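Local coordinates for rhusiopathiae surface protein B (Erysipelothrix rhusiopathiae, PDB 3V10) that probably binds collagen as a wall-anchored surface adhesin, by the two-domain Collagen Hug mechanism, the piece here being its collagen-binding region, at residues A[2-7]-A[43-48]; A[88-93]-A[97-102]. One frame throughout, in Å; residues are numbered along the deposited sequence.

Contact 1: residues A[2-7]-A[43-48]; sequences KDYTNE and VKFKPG
Phe-45 meets the ring of Tyr-4 in a T-shaped stack: it brings its CE1 corner down over the centre of one tyrosine face, with the two planes at 76° and the centroids 4.9 Å apart. CE1 of Phe-45 lies 3.7 Å from CZ of Tyr-4, and the neighbouring CD1 of Phe-45 is equally near CE1 of Tyr-4, so the phenylalanine presents one side of its rim. Tyr-4 reaches this place because its CG stands anti to the carbonyl carbon (chi1 -76°), sending the ring across to the 43-48 loop. Val-43 approaches the phenol end from the opposite direction: its CB is 3.7 Å from Tyr-4 OH, while its CG2 also lies above the rim of the Phe-45 ring and so touches both aromatics. Around the hydroxyl the packing gives way to water. Tyr-4 OH donates to a water in the plane of its ring, at 2.5 Å, and that water donates to the carbonyl O of Lys-44, a bridge that fixes the phenol end against the opposite backbone. Farther out the contact is loose: the exposed Lys-2 carries its NZ to Glu-7 OE2 in a long salt bridge of 3.7 Å, contained within the 2-7 segment. Between them, an Asx turn shapes the backbone, Asp-3 OD1 accepting from Thr-5 N and also from Thr-5 OG1. Backbone bonds from Lys-2 and Tyr-4 to Phe-50 lay this N-terminal segment beside strand 50-54, while Phe-45 stacks on Phe-101 of strand 96-101.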
loop_
_atom_site.group_PDB
_atom_site.type_symbol
_atom_site.label_atom_id
_atom_site.label_comp_id
_atom_site.label_asym_id
_atom_site.label_seq_id
_atom_site.Cartn_x
_atom_site.Cartn_y
_atom_site.Cartn_z
ATOM N N LYS A 2 8.082 25.489 20.847
ATOM C CA LYS A 2 6.627 25.604 20.894
ATOM C C LYS A 2 5.917 24.482 20.143
ATOM O O LYS A 2 6.283 24.147 19.016
ATOM C CB LYS A 2 6.183 26.956 20.328
ATOM C CG LYS A 2 4.675 27.166 20.357
ATOM C CD LYS A 2 4.298 28.578 19.934
ATOM C CE LYS A 2 2.783 28.749 19.865
ATOM N NZ LYS A 2 2.122 28.461 21.175
ATOM N N ASP A 3 4.902 23.915 20.788
ATOM C CA ASP A 3 4.100 22.831 20.234
ATOM C C ASP A 3 2.841 23.404 19.585
ATOM O O ASP A 3 2.005 24.012 20.261
ATOM C CB ASP A 3 3.718 21.863 21.356
ATOM C CG ASP A 3 2.915 20.673 20.867
ATOM O OD1 ASP A 3 2.744 20.516 19.639
ATOM O OD2 ASP A 3 2.460 19.889 21.725
ATOM N N TYR A 4 2.704 23.211 18.277
ATOM C CA TYR A 4 1.535 23.723 17.564
ATOM C C TYR A 4 0.414 22.718 17.329
ATOM O O TYR A 4 -0.539 23.016 16.621
ATOM C CB TYR A 4 1.956 24.315 16.217
ATOM C CG TYR A 4 2.605 25.670 16.332
ATOM C CD1 TYR A 4 3.975 25.795 16.554
ATOM C CD2 TYR A 4 1.839 26.834 16.244
ATOM C CE1 TYR A 4 4.569 27.048 16.684
ATOM C CE2 TYR A 4 2.420 28.088 16.378
ATOM C CZ TYR A 4 3.783 28.188 16.597
ATOM O OH TYR A 4 4.358 29.425 16.748
ATOM N N THR A 5 0.511 21.539 17.937
ATOM C CA THR A 5 -0.497 20.505 17.751
ATOM C C THR A 5 -1.949 20.961 17.906
ATOM O O THR A 5 -2.798 20.644 17.076
ATOM C CB THR A 5 -0.232 19.317 18.702
ATOM O OG1 THR A 5 1.058 18.764 18.408
ATOM C CG2 THR A 5 -1.292 18.229 18.514
ATOM N N ASN A 6 -2.246 21.709 18.958
ATOM C CA ASN A 6 -3.617 22.156 19.148
ATOM C C ASN A 6 -3.861 23.615 18.791
ATOM O O ASN A 6 -4.925 24.157 19.089
ATOM C CB ASN A 6 -4.066 21.868 20.575
ATOM C CG ASN A 6 -4.182 20.383 20.844
ATOM O OD1 ASN A 6 -4.998 19.687 20.230
ATOM N ND2 ASN A 6 -3.358 19.882 21.749
ATOM N N GLU A 7 -2.876 24.238 18.150
ATOM C CA GLU A 7 -2.997 25.629 17.707
ATOM C C GLU A 7 -3.810 25.665 16.413
ATOM O O GLU A 7 -3.878 24.669 15.692
ATOM C CB GLU A 7 -1.616 26.229 17.451
ATOM C CG GLU A 7 -0.842 26.565 18.699
ATOM C CD GLU A 7 -1.532 27.643 19.514
ATOM O OE1 GLU A 7 -2.468 27.313 20.264
ATOM O OE2 GLU A 7 -1.149 28.822 19.392
ATOM N N VAL A 43 2.444 34.194 13.287
ATOM C CA VAL A 43 3.417 33.579 14.184
ATOM C C VAL A 43 4.712 33.393 13.403
ATOM O O VAL A 43 4.709 33.376 12.176
ATOM C CB VAL A 43 2.957 32.185 14.711
ATOM C CG1 VAL A 43 1.598 32.295 15.372
ATOM C CG2 VAL A 43 2.940 31.164 13.569
ATOM N N LYS A 44 5.820 33.240 14.120
ATOM C CA LYS A 44 7.127 33.046 13.503
ATOM C C LYS A 44 7.648 31.663 13.930
ATOM O O LYS A 44 8.044 31.469 15.082
ATOM C CB LYS A 44 8.074 34.153 13.997
ATOM C CG LYS A 44 9.222 34.543 13.050
ATOM C CD LYS A 44 8.859 35.733 12.105
ATOM C CE LYS A 44 7.780 35.380 11.048
ATOM N NZ LYS A 44 6.321 35.624 11.352
ATOM N N PHE A 45 7.631 30.707 13.006
ATOM C CA PHE A 45 8.112 29.367 13.323
ATOM C C PHE A 45 9.610 29.419 13.554
ATOM O O PHE A 45 10.344 30.067 12.804
ATOM C CB PHE A 45 7.760 28.394 12.199
ATOM C CG PHE A 45 6.281 28.145 12.063
ATOM C CD1 PHE A 45 5.534 27.711 13.157
ATOM C CD2 PHE A 45 5.638 28.325 10.843
ATOM C CE1 PHE A 45 4.164 27.461 13.033
ATOM C CE2 PHE A 45 4.271 28.076 10.711
ATOM C CZ PHE A 45 3.534 27.643 11.808
ATOM N N LYS A 46 10.043 28.745 14.616
ATOM C CA LYS A 46 11.446 28.701 15.008
ATOM C C LYS A 46 11.964 27.273 14.945
ATOM O O LYS A 46 11.209 26.320 15.150
ATOM C CB LYS A 46 11.602 29.189 16.447
ATOM C CG LYS A 46 10.954 30.529 16.751
ATOM C CD LYS A 46 11.678 31.666 16.065
ATOM C CE LYS A 46 11.086 33.001 16.488
ATOM N NZ LYS A 46 11.839 34.152 15.930
ATOM N N PRO A 47 13.268 27.104 14.675
ATOM C CA PRO A 47 13.832 25.754 14.610
ATOM C C PRO A 47 13.487 25.026 15.907
ATOM O O PRO A 47 13.717 25.552 16.994
ATOM C CB PRO A 47 15.328 26.013 14.480
ATOM C CG PRO A 47 15.380 27.311 13.744
ATOM C CD PRO A 47 14.300 28.121 14.417
ATOM N N GLY A 48 12.927 23.826 15.796
ATOM C CA GLY A 48 12.569 23.081 16.986
ATOM C C GLY A 48 11.076 23.082 17.274
ATOM O O GLY A 48 10.580 22.180 17.952
HETATM O O HOH W 1 6.795 29.834 17.012
#

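Contact 2: residues A[88-93]-A[97-102]; sequences GELTFN and IHFEFM
Phe-99 takes Leu-90 at its edge: CD2 of Leu-90 sits in the plane of the ring, 3.7 Å from Phe-99 CD2. Phe-101 CD1 lies at the same ring's edge, and Phe-99 CE1 stands over the centre of one Phe-101 face. This is the inner side of an antiparallel beta hairpin, strands 85-93 and 96-101, in the immunoglobulin-like domain. With CG anti to the backbone N (chi1 174°), the Phe-99 ring extends along the sheet until its CZ lies 4.1 Å from CA of Gly-88, which has no side chain to obstruct it. Phe-51 of strand 50-54 stacks on Phe-99; toward the hairpin turn, Phe-92 CD1 packs on Ile-97 CD1. Two hydrogen-bonded pairs, Glu-89 with Glu-100 and Thr-91 with His-98, zip the backbones together; the straightest bond, His-98 N to Thr-91 O, has an N-H...O angle of 175°. These four residues point to the other face of the sheet, where His-98 ND1 is bonded to Asp-52 and the CB atoms of His-98 and Thr-91 are 4.1 Å apart. The two glutamates hold their carboxylates apart, and their like charges are probably eased by a shared water, which lies 2.5 Å from Glu-89 OE2 and 2.6 Å from Glu-100 OE1.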
loop_
_atom_site.group_PDB
_atom_site.type_symbol
_atom_site.label_atom_id
_atom_site.label_comp_id
_atom_site.label_asym_id
_atom_site.label_seq_id
_atom_site.Cartn_x
_atom_site.Cartn_y
_atom_site.Cartn_z
ATOM N N GLY A 88 11.929 21.387 7.274
ATOM C CA GLY A 88 11.308 20.566 8.290
ATOM C C GLY A 88 11.746 19.128 8.215
ATOM O O GLY A 88 12.460 18.719 7.296
ATOM N N GLU A 89 11.310 18.356 9.197
ATOM C CA GLU A 89 11.648 16.950 9.266
ATOM C C GLU A 89 10.465 16.181 9.833
ATOM O O GLU A 89 9.907 16.560 10.863
ATOM C CB GLU A 89 12.874 16.775 10.162
ATOM C CG GLU A 89 13.361 15.359 10.338
ATOM C CD GLU A 89 14.653 15.320 11.125
ATOM O OE1 GLU A 89 15.641 15.926 10.667
ATOM O OE2 GLU A 89 14.680 14.693 12.204
ATOM N N LEU A 90 10.079 15.109 9.148
ATOM C CA LEU A 90 8.979 14.270 9.602
ATOM C C LEU A 90 9.525 12.972 10.163
ATOM O O LEU A 90 10.347 12.308 9.526
ATOM C CB LEU A 90 8.029 13.931 8.452
ATOM C CG LEU A 90 6.980 14.955 8.030
ATOM C CD1 LEU A 90 6.293 14.462 6.768
ATOM C CD2 LEU A 90 5.967 15.154 9.154
ATOM N N THR A 91 9.068 12.615 11.355
ATOM C CA THR A 91 9.488 11.370 11.979
ATOM C C THR A 91 8.252 10.494 12.119
ATOM O O THR A 91 7.251 10.892 12.715
ATOM C CB THR A 91 10.117 11.607 13.364
ATOM O OG1 THR A 91 11.305 12.397 13.221
ATOM C CG2 THR A 91 10.479 10.267 14.010
ATOM N N PHE A 92 8.322 9.295 11.551
ATOM C CA PHE A 92 7.199 8.364 11.588
ATOM C C PHE A 92 7.385 7.383 12.741
ATOM O O PHE A 92 8.326 6.587 12.744
ATOM C CB PHE A 92 7.113 7.626 10.247
ATOM C CG PHE A 92 6.986 8.548 9.066
ATOM C CD1 PHE A 92 5.737 8.945 8.601
ATOM C CD2 PHE A 92 8.119 9.073 8.459
ATOM C CE1 PHE A 92 5.624 9.858 7.549
ATOM C CE2 PHE A 92 8.014 9.981 7.411
ATOM C CZ PHE A 92 6.763 10.376 6.956
ATOM N N ASN A 93 6.480 7.452 13.715
ATOM C CA ASN A 93 6.535 6.597 14.897
ATOM C C ASN A 93 5.238 5.806 15.079
ATOM O O ASN A 93 4.481 6.050 16.022
ATOM C CB ASN A 93 6.793 7.456 16.140
ATOM C CG ASN A 93 8.137 8.175 16.090
ATOM O OD1 ASN A 93 8.242 9.343 16.471
ATOM N ND2 ASN A 93 9.168 7.480 15.626
ATOM N N ILE A 97 3.011 10.632 14.287
ATOM C CA ILE A 97 3.864 11.277 13.290
ATOM C C ILE A 97 4.286 12.630 13.853
ATOM O O ILE A 97 3.440 13.435 14.250
ATOM C CB ILE A 97 3.112 11.507 11.961
ATOM C CG1 ILE A 97 2.341 10.247 11.564
ATOM C CG2 ILE A 97 4.103 11.893 10.875
ATOM C CD1 ILE A 97 3.212 9.046 11.325
ATOM N N HIS A 98 5.593 12.873 13.876
ATOM C CA HIS A 98 6.154 14.099 14.428
ATOM C C HIS A 98 6.704 15.016 13.346
ATOM O O HIS A 98 7.420 14.571 12.452
ATOM C CB HIS A 98 7.282 13.726 15.411
ATOM C CG HIS A 98 7.890 14.890 16.139
ATOM N ND1 HIS A 98 7.264 15.526 17.190
ATOM C CD2 HIS A 98 9.096 15.495 16.002
ATOM C CE1 HIS A 98 8.057 16.467 17.671
ATOM N NE2 HIS A 98 9.175 16.470 16.969
ATOM N N PHE A 99 6.348 16.292 13.410
ATOM C CA PHE A 99 6.879 17.254 12.453
ATOM C C PHE A 99 7.665 18.291 13.238
ATOM O O PHE A 99 7.166 18.823 14.227
ATOM C CB PHE A 99 5.765 17.949 11.665
ATOM C CG PHE A 99 6.267 19.052 10.766
ATOM C CD1 PHE A 99 6.533 20.322 11.275
ATOM C CD2 PHE A 99 6.515 18.809 9.421
ATOM C CE1 PHE A 99 7.040 21.331 10.463
ATOM C CE2 PHE A 99 7.025 19.818 8.591
ATOM C CZ PHE A 99 7.287 21.080 9.116
ATOM N N GLU A 100 8.892 18.567 12.803
ATOM C CA GLU A 100 9.737 19.555 13.466
ATOM C C GLU A 100 10.359 20.507 12.448
ATOM O O GLU A 100 10.819 20.084 11.388
ATOM C CB GLU A 100 10.847 18.860 14.269
ATOM C CG GLU A 100 11.853 19.817 14.901
ATOM C CD GLU A 100 12.965 19.096 15.648
ATOM O OE1 GLU A 100 13.557 18.161 15.069
ATOM O OE2 GLU A 100 13.254 19.467 16.806
ATOM N N PHE A 101 10.349 21.797 12.770
ATOM C CA PHE A 101 10.930 22.810 11.903
ATOM C C PHE A 101 12.448 22.792 12.062
ATOM O O PHE A 101 12.958 22.701 13.176
ATOM C CB PHE A 101 10.385 24.192 12.281
ATOM C CG PHE A 101 8.961 24.424 11.851
ATOM C CD1 PHE A 101 8.668 24.769 10.538
ATOM C CD2 PHE A 101 7.914 24.296 12.761
ATOM C CE1 PHE A 101 7.355 24.987 10.131
ATOM C CE2 PHE A 101 6.593 24.510 12.363
ATOM C CZ PHE A 101 6.314 24.857 11.044
ATOM N N MET A 102 13.166 22.881 10.948
ATOM C CA MET A 102 14.624 22.873 10.977
ATOM C C MET A 102 15.187 24.292 10.966
ATOM O O MET A 102 14.451 25.261 10.782
ATOM C CB MET A 102 15.174 22.074 9.788
ATOM C CG MET A 102 14.883 20.572 9.845
ATOM S SD MET A 102 15.735 19.690 11.196
ATOM C CE MET A 102 14.471 19.627 12.424
HETATM O O HOH W 2 13.189 15.874 13.819
#

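How the contacts relate
Both segments of contact 1 come earlier in the chain than the hairpin of contact 2, and the centres of the two contacts lie about 12 Å apart. Strand 50-54 joins them: it follows the 43-48 loop directly and pairs with strand 96-101, the second arm of the hairpin in contact 2. They also touch directly. Phe-45 CG comes within 3.4 Å of Phe-101 CZ, and Gly-48 N probably bonds to Phe-101 O at 2.9 Å. The N-terminal segment and the 43-48 loop thus pack against one end of the hairpin, in the immunoglobulin-like domain, the first of the two domains expected to cooperate in gripping collagen.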